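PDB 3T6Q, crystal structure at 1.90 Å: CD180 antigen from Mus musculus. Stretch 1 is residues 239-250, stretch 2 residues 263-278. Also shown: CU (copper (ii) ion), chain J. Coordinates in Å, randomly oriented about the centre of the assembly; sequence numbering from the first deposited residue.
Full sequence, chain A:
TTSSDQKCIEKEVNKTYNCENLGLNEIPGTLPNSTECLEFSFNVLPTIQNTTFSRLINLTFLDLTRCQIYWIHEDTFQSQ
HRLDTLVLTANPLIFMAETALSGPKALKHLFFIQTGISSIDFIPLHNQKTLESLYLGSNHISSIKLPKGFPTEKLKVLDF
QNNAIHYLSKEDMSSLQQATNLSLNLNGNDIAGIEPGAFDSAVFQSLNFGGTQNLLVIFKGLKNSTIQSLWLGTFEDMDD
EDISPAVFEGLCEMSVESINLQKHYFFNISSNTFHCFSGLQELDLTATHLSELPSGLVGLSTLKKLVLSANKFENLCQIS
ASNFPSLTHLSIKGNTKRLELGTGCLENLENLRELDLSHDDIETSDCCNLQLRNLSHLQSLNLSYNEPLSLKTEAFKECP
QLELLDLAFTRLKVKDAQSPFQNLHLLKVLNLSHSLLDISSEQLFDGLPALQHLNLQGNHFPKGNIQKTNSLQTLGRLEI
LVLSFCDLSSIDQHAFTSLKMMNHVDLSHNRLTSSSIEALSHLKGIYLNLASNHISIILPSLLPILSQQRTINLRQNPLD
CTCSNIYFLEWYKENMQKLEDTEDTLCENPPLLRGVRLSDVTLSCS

Stretch 1 (239-250) DDEDISPAVFEG
Stretch 2, residues 263-278: KHYFFNISSNTFHCFS

Residues 239-244 run as loop in extended conformation (Ile243 phi/psi -99/125, Ser244 -147/171) before a 3-10 segment begins at Pro245 (-55/-32); Val247 N donates to Ser244 O and Phe248 N to Pro245 O, both at 3.2 Å. Stretch 2 has no regular helix or strand up to its type I turns, Ser270-Thr273, Asn272-His275 and Phe274-Phe277. The two stretches advance in the same sense: CA-CA separations are 5.9 Å for Ile243-Phe266, 4.2 Å for Pro245-Thr273 and 6.4 Å for Glu249-Cys276. No direct hydrogen bond joins them. Instead, one water donates to Glu241 O and accepts from Tyr265 N (both 2.7 Å), and a second donates to Ile243 O (2.9 Å) and Phe266 O (2.8 Å), satisfying two acceptors that cannot pair directly.

Ile243 (chi1 m, chi2 m) points toward stretch 2. Its CG2 lies 3.9 Å from the Phe266 ring centroid and 15° off the normal, a CH-pi contact over the face, while its CG1 comes 3.4 Å from Tyr265 O.

Pro245 packs against the turns, its CG 3.8 Å from Thr273 CA and its CB 3.7 Å from Asn272 O. The Ser270-Thr273 turn is braced internally: Thr273 OG1 donates to Ser270 O (2.7 Å), Asn272 N to Ser270 OG (2.8 Å).

Phe248 (m, chi2 -67°) also points toward stretch 2. The edge of Phe277 (m, 64°) meets its face, with centroids 5.1 Å apart and planes at 72°; Phe248 CZ reaches Phe266 CZ at 3.9 Å.

Glu249 starts away, but chi1 m and chi2 m bring its end back. Copper is bound by Glu249 OE2 and His275 NE2, each at 2.0 Å, so the 3.2 Å between these two atoms reflects shared coordination. His275 (chi1 p, chi2 -91°) donates from ND1 to Asn272 O (2.7 Å, 169°), while NE2, the other ring nitrogen, binds the metal.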

# COMPACT_ATOMS: atom_id res chain seq x y z
N ASP A 239 6.02 -19.28 -8.61
CA ASP A 239 7.09 -20.26 -8.81
C ASP A 239 6.71 -21.64 -8.27
O ASP A 239 6.01 -21.75 -7.27
CB ASP A 239 8.37 -19.80 -8.14
CG ASP A 239 9.06 -18.69 -8.90
OD1 ASP A 239 8.78 -18.53 -10.12
OD2 ASP A 239 9.88 -17.99 -8.29
N ASP A 240 7.19 -22.66 -8.97
CA ASP A 240 7.05 -24.05 -8.55
C ASP A 240 8.05 -24.40 -7.47
O ASP A 240 9.20 -23.97 -7.52
CB ASP A 240 7.29 -24.98 -9.74
CG ASP A 240 6.12 -25.03 -10.70
OD1 ASP A 240 5.13 -24.29 -10.48
OD2 ASP A 240 6.19 -25.81 -11.67
N GLU A 241 7.61 -25.18 -6.49
CA GLU A 241 8.55 -25.90 -5.65
C GLU A 241 8.48 -27.42 -5.92
O GLU A 241 7.43 -27.96 -6.30
CB GLU A 241 8.42 -25.54 -4.15
CG GLU A 241 7.16 -26.05 -3.42
CD GLU A 241 7.36 -26.16 -1.90
OE1 GLU A 241 6.65 -25.48 -1.13
OE2 GLU A 241 8.22 -26.95 -1.47
N ASP A 242 9.60 -28.10 -5.74
CA ASP A 242 9.69 -29.55 -5.94
C ASP A 242 8.77 -30.27 -4.96
O ASP A 242 8.85 -30.04 -3.75
CB ASP A 242 11.14 -30.03 -5.77
CG ASP A 242 12.12 -29.29 -6.70
OD1 ASP A 242 11.83 -29.14 -7.91
OD2 ASP A 242 13.19 -28.87 -6.22
N ILE A 243 7.86 -31.10 -5.48
CA ILE A 243 6.95 -31.88 -4.62
C ILE A 243 7.48 -33.29 -4.46
O ILE A 243 7.74 -33.98 -5.44
CB ILE A 243 5.49 -31.92 -5.16
CG1 ILE A 243 4.89 -30.51 -5.27
CG2 ILE A 243 4.61 -32.80 -4.28
CD1 ILE A 243 4.48 -29.89 -3.94
N SER A 244 7.66 -33.73 -3.21
CA SER A 244 8.06 -35.12 -2.92
C SER A 244 7.40 -35.48 -1.60
O SER A 244 6.82 -34.59 -0.97
CB SER A 244 9.58 -35.20 -2.80
OG SER A 244 10.01 -34.47 -1.67
N PRO A 245 7.45 -36.78 -1.18
CA PRO A 245 6.82 -37.18 0.10
C PRO A 245 7.32 -36.34 1.29
O PRO A 245 6.54 -36.10 2.22
CB PRO A 245 7.25 -38.65 0.26
CG PRO A 245 7.43 -39.13 -1.14
CD PRO A 245 7.98 -37.95 -1.91
N ALA A 246 8.59 -35.90 1.24
CA ALA A 246 9.17 -35.10 2.35
C ALA A 246 8.37 -33.86 2.76
O ALA A 246 8.33 -33.51 3.93
CB ALA A 246 10.61 -34.68 2.04
N VAL A 247 7.76 -33.18 1.78
CA VAL A 247 7.05 -31.94 2.03
C VAL A 247 5.93 -32.11 3.08
O VAL A 247 5.64 -31.20 3.85
CB VAL A 247 6.49 -31.40 0.68
CG1 VAL A 247 5.45 -30.32 0.89
CG2 VAL A 247 7.64 -30.90 -0.22
N PHE A 248 5.29 -33.27 3.10
CA PHE A 248 4.03 -33.47 3.84
C PHE A 248 4.15 -34.10 5.23
O PHE A 248 3.13 -34.41 5.86
CB PHE A 248 3.08 -34.32 2.98
CG PHE A 248 2.83 -33.71 1.62
CD1 PHE A 248 2.12 -32.50 1.50
CD2 PHE A 248 3.31 -34.32 0.48
CE1 PHE A 248 1.88 -31.93 0.25
CE2 PHE A 248 3.09 -33.74 -0.78
CZ PHE A 248 2.37 -32.55 -0.89
N GLU A 249 5.38 -34.30 5.68
CA GLU A 249 5.67 -34.98 6.97
C GLU A 249 4.82 -34.47 8.14
O GLU A 249 4.28 -35.26 8.92
CB GLU A 249 7.18 -34.88 7.27
CG GLU A 249 8.02 -35.77 6.35
CD GLU A 249 7.83 -37.26 6.61
OE1 GLU A 249 8.61 -37.83 7.44
OE2 GLU A 249 6.92 -37.91 6.02
N GLY A 250 4.67 -33.13 8.24
CA GLY A 250 3.89 -32.51 9.33
C GLY A 250 2.42 -32.91 9.36
O GLY A 250 1.75 -32.85 10.39
N LYS A 263 -2.43 -26.95 -8.54
CA LYS A 263 -1.41 -26.26 -9.34
C LYS A 263 0.01 -26.46 -8.86
O LYS A 263 0.93 -25.93 -9.45
CB LYS A 263 -1.72 -24.77 -9.54
CG LYS A 263 -3.01 -24.55 -10.33
CD LYS A 263 -2.99 -23.24 -11.10
CE LYS A 263 -4.14 -23.20 -12.11
NZ LYS A 263 -3.81 -23.88 -13.38
N HIS A 264 0.20 -27.22 -7.78
CA HIS A 264 1.57 -27.68 -7.47
C HIS A 264 2.01 -28.70 -8.46
O HIS A 264 1.17 -29.38 -9.10
CB HIS A 264 1.67 -28.24 -6.04
CG HIS A 264 1.54 -27.17 -4.99
ND1 HIS A 264 2.56 -26.30 -4.71
CD2 HIS A 264 0.46 -26.79 -4.20
CE1 HIS A 264 2.16 -25.44 -3.76
NE2 HIS A 264 0.86 -25.72 -3.46
N TYR A 265 3.32 -28.83 -8.60
CA TYR A 265 3.85 -29.72 -9.63
C TYR A 265 4.07 -31.14 -9.10
O TYR A 265 5.14 -31.44 -8.57
CB TYR A 265 5.14 -29.13 -10.20
CG TYR A 265 5.66 -29.80 -11.46
CD1 TYR A 265 6.93 -30.41 -11.48
CD2 TYR A 265 4.89 -29.83 -12.64
CE1 TYR A 265 7.42 -31.01 -12.63
CE2 TYR A 265 5.38 -30.43 -13.79
CZ TYR A 265 6.64 -31.02 -13.77
OH TYR A 265 7.13 -31.62 -14.90
N PHE A 266 3.05 -31.99 -9.25
CA PHE A 266 3.12 -33.38 -8.82
C PHE A 266 3.70 -34.36 -9.86
O PHE A 266 4.40 -35.27 -9.46
CB PHE A 266 1.76 -33.91 -8.34
CG PHE A 266 1.36 -33.46 -6.93
CD1 PHE A 266 1.39 -34.38 -5.85
CD2 PHE A 266 0.88 -32.17 -6.68
CE1 PHE A 266 0.97 -33.96 -4.56
CE2 PHE A 266 0.45 -31.76 -5.41
CZ PHE A 266 0.51 -32.65 -4.34
N PHE A 267 3.44 -34.17 -11.15
CA PHE A 267 3.99 -35.06 -12.23
C PHE A 267 5.09 -36.06 -11.79
O PHE A 267 6.08 -35.66 -11.15
CB PHE A 267 4.51 -34.21 -13.42
CG PHE A 267 5.09 -35.03 -14.55
CD1 PHE A 267 6.48 -35.10 -14.74
CD2 PHE A 267 4.25 -35.74 -15.43
CE1 PHE A 267 7.02 -35.87 -15.78
CE2 PHE A 267 4.80 -36.51 -16.46
CZ PHE A 267 6.18 -36.58 -16.64
N ASN A 268 4.94 -37.34 -12.12
CA ASN A 268 5.95 -38.39 -11.75
C ASN A 268 6.10 -38.55 -10.23
O ASN A 268 7.18 -38.66 -9.66
CB ASN A 268 7.33 -38.20 -12.43
CG ASN A 268 8.18 -39.49 -12.38
OD1 ASN A 268 9.40 -39.46 -12.21
ND2 ASN A 268 7.53 -40.61 -12.52
N ILE A 269 4.95 -38.60 -9.62
CA ILE A 269 4.75 -38.76 -8.21
C ILE A 269 5.26 -40.14 -7.68
O ILE A 269 5.08 -41.17 -8.33
CB ILE A 269 3.22 -38.56 -8.04
CG1 ILE A 269 2.79 -38.40 -6.63
CG2 ILE A 269 2.43 -39.72 -8.64
CD1 ILE A 269 1.29 -38.21 -6.59
N SER A 270 5.88 -40.13 -6.51
CA SER A 270 6.26 -41.35 -5.80
C SER A 270 4.99 -42.05 -5.29
O SER A 270 4.02 -41.36 -4.90
CB SER A 270 7.17 -40.99 -4.60
OG SER A 270 7.14 -42.04 -3.64
N SER A 271 4.99 -43.37 -5.25
CA SER A 271 3.90 -44.10 -4.60
C SER A 271 3.79 -43.85 -3.08
O SER A 271 2.78 -44.22 -2.44
CB SER A 271 4.07 -45.59 -4.87
OG SER A 271 5.35 -46.02 -4.41
N ASN A 272 4.82 -43.24 -2.50
CA ASN A 272 4.81 -42.89 -1.07
C ASN A 272 4.36 -41.45 -0.78
O ASN A 272 4.39 -41.00 0.38
CB ASN A 272 6.20 -43.12 -0.46
CG ASN A 272 6.13 -43.49 1.01
OD1 ASN A 272 5.09 -43.96 1.49
ND2 ASN A 272 7.25 -43.28 1.73
N THR A 273 3.92 -40.73 -1.82
CA THR A 273 3.66 -39.29 -1.68
C THR A 273 2.59 -38.96 -0.61
O THR A 273 2.75 -37.98 0.11
CB THR A 273 3.20 -38.67 -3.02
OG1 THR A 273 4.23 -38.86 -3.99
CG2 THR A 273 2.89 -37.15 -2.87
N PHE A 274 1.54 -39.78 -0.52
CA PHE A 274 0.41 -39.47 0.35
C PHE A 274 0.35 -40.30 1.64
O PHE A 274 -0.70 -40.36 2.30
CB PHE A 274 -0.91 -39.58 -0.44
CG PHE A 274 -0.97 -38.64 -1.63
CD1 PHE A 274 -1.16 -37.26 -1.42
CD2 PHE A 274 -0.80 -39.11 -2.91
CE1 PHE A 274 -1.19 -36.36 -2.51
CE2 PHE A 274 -0.85 -38.23 -4.02
CZ PHE A 274 -1.02 -36.87 -3.82
N HIS A 275 1.47 -40.89 2.04
CA HIS A 275 1.42 -41.75 3.25
C HIS A 275 1.03 -41.01 4.53
O HIS A 275 0.53 -41.67 5.43
CB HIS A 275 2.73 -42.54 3.45
CG HIS A 275 3.89 -41.69 3.92
ND1 HIS A 275 4.75 -41.09 3.07
CD2 HIS A 275 4.30 -41.34 5.21
CE1 HIS A 275 5.69 -40.41 3.77
NE2 HIS A 275 5.41 -40.56 5.08
N CYS A 276 1.24 -39.67 4.62
CA CYS A 276 0.71 -38.89 5.76
C CYS A 276 -0.76 -38.42 5.70
O CYS A 276 -1.22 -37.67 6.60
CB CYS A 276 1.63 -37.70 6.13
SG CYS A 276 3.07 -38.25 7.09
N PHE A 277 -1.50 -38.86 4.69
CA PHE A 277 -2.82 -38.28 4.40
C PHE A 277 -3.92 -39.19 4.92
O PHE A 277 -5.10 -38.99 4.60
CB PHE A 277 -3.02 -38.06 2.87
CG PHE A 277 -2.23 -36.89 2.30
CD1 PHE A 277 -0.84 -36.89 2.30
CD2 PHE A 277 -2.90 -35.78 1.75
CE1 PHE A 277 -0.13 -35.81 1.73
CE2 PHE A 277 -2.22 -34.69 1.22
CZ PHE A 277 -0.82 -34.70 1.20
N SER A 278 -3.59 -40.17 5.76
CA SER A 278 -4.59 -41.17 6.10
C SER A 278 -5.80 -40.64 6.87
O SER A 278 -6.86 -41.23 6.80
CB SER A 278 -4.01 -42.46 6.74
OG SER A 278 -3.33 -42.11 7.91
CU CU J . 6.83 -39.88 6.37
O HOH W 1 4.99 -27.29 -7.13
O HOH W 2 5.76 -35.39 -6.99